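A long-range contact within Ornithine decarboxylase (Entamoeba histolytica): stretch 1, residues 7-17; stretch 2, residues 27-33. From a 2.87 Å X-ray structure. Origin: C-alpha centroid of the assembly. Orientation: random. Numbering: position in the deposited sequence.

Stretch 1, residues 7-17: EVKEFALNLIS
Stretch 2, residues 27-33: GFWIFDT

How do the two backbones lie? Residues 7-16 are helical, phi/psi near -70/-37, and 27-31 form an extended strand. Their axes run at 142°, roughly antiparallel, and approach to 10.2 Å. The register is set by A12 and I30, whose CA atoms are 7.8 Å apart.

What holds them together? No hydrogen bond crosses; apolar packing buries 315 Å² in total. V8, A12, I16, F28 and I30 are buried, and their apolar side chains suit such a contact. Strand alternation points F28 and I30 toward the helix, while F31 points away.

How does I30 fill its place? With chi1 m and chi2 t, I30 CD1 reaches 3.9 Å from A12 CB and 4.3 Å from V8 CG1. V8 is t and points toward the strand; the small A12 side chain lies sideways. F11 also starts sideways, but chi1 t and chi2 60° bring its ring nearer, with F11 CD2 3.8 Å from I30 CG2, which meets the ring edge.

How does F28 meet the next helical turn? Chi1 p and chi2 89° send its ring to the helix, where F28 CE1 lies 3.6 Å from L15 CD1, in an oblique approach. L15 and I16 are both m,t; I16 CG1 sits at the ring edge, 4.1 Å from F28 CE2. A12 O, 3.9 Å from F28 CZ, accepts the helical bond from I16 N at 2.8 Å.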

ATOM      1  N   GLU A   7     -26.188 -17.978   6.097  1.00 57.12           N
ATOM      2  CA  GLU A   7     -26.294 -17.005   7.190  1.00 57.94           C
ATOM      3  C   GLU A   7     -25.542 -15.705   6.904  1.00 56.83           C
ATOM      4  O   GLU A   7     -25.946 -14.641   7.369  1.00 56.98           O
ATOM      5  CB  GLU A   7     -25.849 -17.608   8.533  1.00 60.13           C
ATOM      6  CG  GLU A   7     -24.763 -18.677   8.454  1.00 62.95           C
ATOM      7  CD  GLU A   7     -25.319 -20.083   8.277  1.00 63.15           C
ATOM      8  OE1 GLU A   7     -26.419 -20.371   8.798  1.00 62.11           O
ATOM      9  OE2 GLU A   7     -24.646 -20.907   7.623  1.00 62.57           O
ATOM     10  N   VAL A   8     -24.460 -15.798   6.134  1.00 55.21           N
ATOM     11  CA  VAL A   8     -23.683 -14.622   5.728  1.00 53.39           C
ATOM     12  C   VAL A   8     -24.412 -13.840   4.630  1.00 53.62           C
ATOM     13  O   VAL A   8     -24.421 -12.606   4.641  1.00 53.17           O
ATOM     14  CB  VAL A   8     -22.256 -15.009   5.267  1.00 51.92           C
ATOM     15  CG1 VAL A   8     -21.459 -13.778   4.852  1.00 49.25           C
ATOM     16  CG2 VAL A   8     -21.521 -15.753   6.373  1.00 52.92           C
ATOM     17  N   LYS A   9     -25.023 -14.568   3.696  1.00 53.21           N
ATOM     18  CA  LYS A   9     -25.763 -13.972   2.583  1.00 52.50           C
ATOM     19  C   LYS A   9     -27.018 -13.232   3.056  1.00 50.90           C
ATOM     20  O   LYS A   9     -27.316 -12.135   2.577  1.00 49.20           O
ATOM     21  CB  LYS A   9     -26.132 -15.044   1.550  1.00 54.02           C
ATOM     22  CG  LYS A   9     -26.751 -14.502   0.269  1.00 56.89           C
ATOM     23  CD  LYS A   9     -27.253 -15.618  -0.633  1.00 57.91           C
ATOM     24  CE  LYS A   9     -27.937 -15.053  -1.869  1.00 57.37           C
ATOM     25  NZ  LYS A   9     -28.528 -16.123  -2.719  1.00 57.90           N
ATOM     26  N   GLU A  10     -27.743 -13.841   3.994  1.00 48.42           N
ATOM     27  CA  GLU A  10     -28.977 -13.264   4.530  1.00 46.61           C
ATOM     28  C   GLU A  10     -28.720 -12.039   5.405  1.00 42.94           C
ATOM     29  O   GLU A  10     -29.505 -11.090   5.397  1.00 42.42           O
ATOM     30  CB  GLU A  10     -29.773 -14.314   5.311  1.00 49.58           C
ATOM     31  CG  GLU A  10     -30.490 -15.334   4.436  1.00 56.57           C
ATOM     32  CD  GLU A  10     -31.301 -16.342   5.233  1.00 61.21           C
ATOM     33  OE1 GLU A  10     -31.752 -16.012   6.352  1.00 63.57           O
ATOM     34  OE2 GLU A  10     -31.495 -17.471   4.734  1.00 62.49           O
ATOM     35  N   PHE A  11     -27.618 -12.069   6.153  1.00 39.68           N
ATOM     36  CA  PHE A  11     -27.225 -10.953   7.014  1.00 37.96           C
ATOM     37  C   PHE A  11     -26.753  -9.755   6.191  1.00 37.69           C
ATOM     38  O   PHE A  11     -27.008  -8.606   6.560  1.00 35.46           O
ATOM     39  CB  PHE A  11     -26.141 -11.395   8.006  1.00 37.24           C
ATOM     40  CG  PHE A  11     -25.653 -10.299   8.917  1.00 35.48           C
ATOM     41  CD1 PHE A  11     -26.529  -9.640   9.777  1.00 34.13           C
ATOM     42  CD2 PHE A  11     -24.310  -9.938   8.928  1.00 35.85           C
ATOM     43  CE1 PHE A  11     -26.074  -8.636  10.620  1.00 33.58           C
ATOM     44  CE2 PHE A  11     -23.850  -8.936   9.771  1.00 35.03           C
ATOM     45  CZ  PHE A  11     -24.733  -8.284  10.617  1.00 32.97           C
ATOM     46  N   ALA A  12     -26.074 -10.034   5.080  1.00 40.07           N
ATOM     47  CA  ALA A  12     -25.622  -8.995   4.157  1.00 40.62           C
ATOM     48  C   ALA A  12     -26.809  -8.307   3.485  1.00 41.66           C
ATOM     49  O   ALA A  12     -26.865  -7.078   3.428  1.00 42.81           O
ATOM     50  CB  ALA A  12     -24.676  -9.575   3.117  1.00 38.97           C
ATOM     51  N   LEU A  13     -27.756  -9.108   2.996  1.00 41.93           N
ATOM     52  CA  LEU A  13     -28.965  -8.608   2.332  1.00 41.12           C
ATOM     53  C   LEU A  13     -29.848  -7.762   3.250  1.00 43.26           C
ATOM     54  O   LEU A  13     -30.427  -6.762   2.814  1.00 44.00           O
ATOM     55  CB  LEU A  13     -29.782  -9.769   1.756  1.00 36.42           C
ATOM     56  CG  LEU A  13     -29.381 -10.315   0.385  1.00 34.13           C
ATOM     57  CD1 LEU A  13     -29.901 -11.732   0.193  1.00 33.90           C
ATOM     58  CD2 LEU A  13     -29.865  -9.403  -0.736  1.00 29.59           C
ATOM     59  N   ASN A  14     -29.949  -8.177   4.512  1.00 44.40           N
ATOM     60  CA  ASN A  14     -30.701  -7.440   5.526  1.00 44.41           C
ATOM     61  C   ASN A  14     -30.075  -6.068   5.792  1.00 43.99           C
ATOM     62  O   ASN A  14     -30.775  -5.103   6.107  1.00 44.45           O
ATOM     63  CB  ASN A  14     -30.782  -8.256   6.819  1.00 46.62           C
ATOM     64  CG  ASN A  14     -31.964  -7.865   7.690  1.00 49.86           C
ATOM     65  OD1 ASN A  14     -32.030  -6.753   8.216  1.00 52.33           O
ATOM     66  ND2 ASN A  14     -32.899  -8.793   7.862  1.00 50.93           N
ATOM     67  N   LEU A  15     -28.752  -5.993   5.652  1.00 42.16           N
ATOM     68  CA  LEU A  15     -28.022  -4.740   5.822  1.00 41.24           C
ATOM     69  C   LEU A  15     -28.058  -3.860   4.571  1.00 41.98           C
ATOM     70  O   LEU A  15     -28.105  -2.635   4.680  1.00 41.96           O
ATOM     71  CB  LEU A  15     -26.574  -5.007   6.246  1.00 38.80           C
ATOM     72  CG  LEU A  15     -26.329  -5.443   7.693  1.00 38.10           C
ATOM     73  CD1 LEU A  15     -24.933  -6.026   7.834  1.00 37.30           C
ATOM     74  CD2 LEU A  15     -26.531  -4.295   8.674  1.00 36.94           C
ATOM     75  N   ILE A  16     -28.038  -4.489   3.394  1.00 42.93           N
ATOM     76  CA  ILE A  16     -28.090  -3.777   2.109  1.00 43.32           C
ATOM     77  C   ILE A  16     -29.426  -3.049   1.918  1.00 42.78           C
ATOM     78  O   ILE A  16     -29.471  -1.952   1.348  1.00 41.88           O
ATOM     79  CB  ILE A  16     -27.818  -4.732   0.918  1.00 20.00           C
ATOM     80  CG1 ILE A  16     -26.354  -5.190   0.921  1.00 20.00           C
ATOM     81  CG2 ILE A  16     -28.148  -4.066  -0.413  1.00 20.00           C
ATOM     82  CD1 ILE A  16     -26.107  -6.493   0.188  1.00 20.00           C
ATOM     83  N   SER A  17     -30.501  -3.665   2.411  1.00 42.59           N
ATOM     84  CA  SER A  17     -31.855  -3.112   2.314  1.00 43.42           C
ATOM     85  C   SER A  17     -32.017  -1.770   3.032  1.00 44.73           C
ATOM     86  O   SER A  17     -32.988  -1.048   2.798  1.00 44.29           O
ATOM     87  CB  SER A  17     -32.873  -4.118   2.858  1.00 43.76           C
ATOM     88  OG  SER A  17     -32.608  -4.421   4.217  1.00 43.20           O
ATOM     89  N   GLY A  27     -18.709   0.194   0.968  1.00 40.75           N
ATOM     90  CA  GLY A  27     -18.874  -1.192   1.396  1.00 39.43           C
ATOM     91  C   GLY A  27     -18.895  -1.341   2.904  1.00 37.71           C
ATOM     92  O   GLY A  27     -18.753  -0.358   3.637  1.00 37.50           O
ATOM     93  N   PHE A  28     -19.080  -2.575   3.367  1.00 36.34           N
ATOM     94  CA  PHE A  28     -19.037  -2.887   4.795  1.00 34.96           C
ATOM     95  C   PHE A  28     -18.496  -4.291   5.063  1.00 34.18           C
ATOM     96  O   PHE A  28     -18.619  -5.185   4.222  1.00 34.99           O
ATOM     97  CB  PHE A  28     -20.413  -2.688   5.453  1.00 34.27           C
ATOM     98  CG  PHE A  28     -21.488  -3.602   4.930  1.00 32.23           C
ATOM     99  CD1 PHE A  28     -21.704  -4.851   5.507  1.00 31.94           C
ATOM    100  CD2 PHE A  28     -22.303  -3.206   3.873  1.00 31.86           C
ATOM    101  CE1 PHE A  28     -22.697  -5.692   5.032  1.00 33.15           C
ATOM    102  CE2 PHE A  28     -23.300  -4.043   3.395  1.00 32.52           C
ATOM    103  CZ  PHE A  28     -23.500  -5.286   3.976  1.00 32.58           C
ATOM    104  N   TRP A  29     -17.899  -4.469   6.239  1.00 32.19           N
ATOM    105  CA  TRP A  29     -17.320  -5.750   6.639  1.00 30.19           C
ATOM    106  C   TRP A  29     -18.259  -6.538   7.506  1.00 30.09           C
ATOM    107  O   TRP A  29     -19.006  -5.970   8.303  1.00 29.07           O
ATOM    108  CB  TRP A  29     -16.008  -5.526   7.381  1.00 27.57           C
ATOM    109  CG  TRP A  29     -14.919  -4.903   6.540  1.00 27.22           C
ATOM    110  CD1 TRP A  29     -14.609  -3.550   6.418  1.00 27.95           C
ATOM    111  CD2 TRP A  29     -13.949  -5.594   5.679  1.00 28.56           C
ATOM    112  NE1 TRP A  29     -13.549  -3.364   5.565  1.00 28.27           N
ATOM    113  CE2 TRP A  29     -13.105  -4.546   5.088  1.00 27.98           C
ATOM    114  CE3 TRP A  29     -13.704  -6.922   5.351  1.00 26.43           C
ATOM    115  CZ2 TRP A  29     -12.072  -4.843   4.211  1.00 24.91           C
ATOM    116  CZ3 TRP A  29     -12.659  -7.207   4.464  1.00 25.97           C
ATOM    117  CH2 TRP A  29     -11.864  -6.193   3.910  1.00 23.83           C
ATOM    118  N   ILE A  30     -18.230  -7.861   7.354  1.00 31.23           N
ATOM    119  CA  ILE A  30     -18.978  -8.759   8.232  1.00 33.27           C
ATOM    120  C   ILE A  30     -18.003  -9.606   9.048  1.00 33.78           C
ATOM    121  O   ILE A  30     -17.219 -10.378   8.490  1.00 33.16           O
ATOM    122  CB  ILE A  30     -19.971  -9.660   7.459  1.00 20.00           C
ATOM    123  CG1 ILE A  30     -21.060  -8.810   6.790  1.00 20.00           C
ATOM    124  CG2 ILE A  30     -20.602 -10.689   8.392  1.00 20.00           C
ATOM    125  CD1 ILE A  30     -21.987  -9.585   5.874  1.00 20.00           C
ATOM    126  N   PHE A  31     -18.056  -9.445  10.368  1.00 35.19           N
ATOM    127  CA  PHE A  31     -17.165 -10.167  11.270  1.00 35.17           C
ATOM    128  C   PHE A  31     -17.728 -11.543  11.624  1.00 35.58           C
ATOM    129  O   PHE A  31     -18.669 -11.662  12.413  1.00 36.23           O
ATOM    130  CB  PHE A  31     -16.886  -9.337  12.531  1.00 35.98           C
ATOM    131  CG  PHE A  31     -15.858  -9.943  13.448  1.00 39.43           C
ATOM    132  CD1 PHE A  31     -14.559 -10.175  13.008  1.00 41.35           C
ATOM    133  CD2 PHE A  31     -16.187 -10.270  14.758  1.00 39.99           C
ATOM    134  CE1 PHE A  31     -13.611 -10.731  13.853  1.00 41.88           C
ATOM    135  CE2 PHE A  31     -15.243 -10.827  15.609  1.00 41.04           C
ATOM    136  CZ  PHE A  31     -13.953 -11.056  15.155  1.00 41.81           C
ATOM    137  N   ASP A  32     -17.146 -12.575  11.017  1.00 35.85           N
ATOM    138  CA  ASP A  32     -17.562 -13.957  11.239  1.00 34.51           C
ATOM    139  C   ASP A  32     -16.866 -14.515  12.477  1.00 33.43           C
ATOM    140  O   ASP A  32     -15.742 -15.017  12.398  1.00 31.94           O
ATOM    141  CB  ASP A  32     -17.248 -14.813  10.005  1.00 32.73           C
ATOM    142  CG  ASP A  32     -18.038 -16.117   9.966  1.00 31.98           C
ATOM    143  OD1 ASP A  32     -18.642 -16.504  10.990  1.00 31.38           O
ATOM    144  OD2 ASP A  32     -18.054 -16.763   8.897  1.00 31.66           O
ATOM    145  N   THR A  33     -17.545 -14.417  13.616  1.00 34.51           N
ATOM    146  CA  THR A  33     -17.001 -14.866  14.899  1.00 34.97           C
ATOM    147  C   THR A  33     -16.808 -16.383  14.921  1.00 37.59           C
ATOM    148  O   THR A  33     -15.795 -16.875  15.421  1.00 37.89           O
ATOM    149  CB  THR A  33     -17.901 -14.432  16.075  1.00 32.87           C
ATOM    150  OG1 THR A  33     -18.387 -13.104  15.849  1.00 31.64           O
ATOM    151  CG2 THR A  33     -17.142 -14.474  17.391  1.00 30.28           C
TER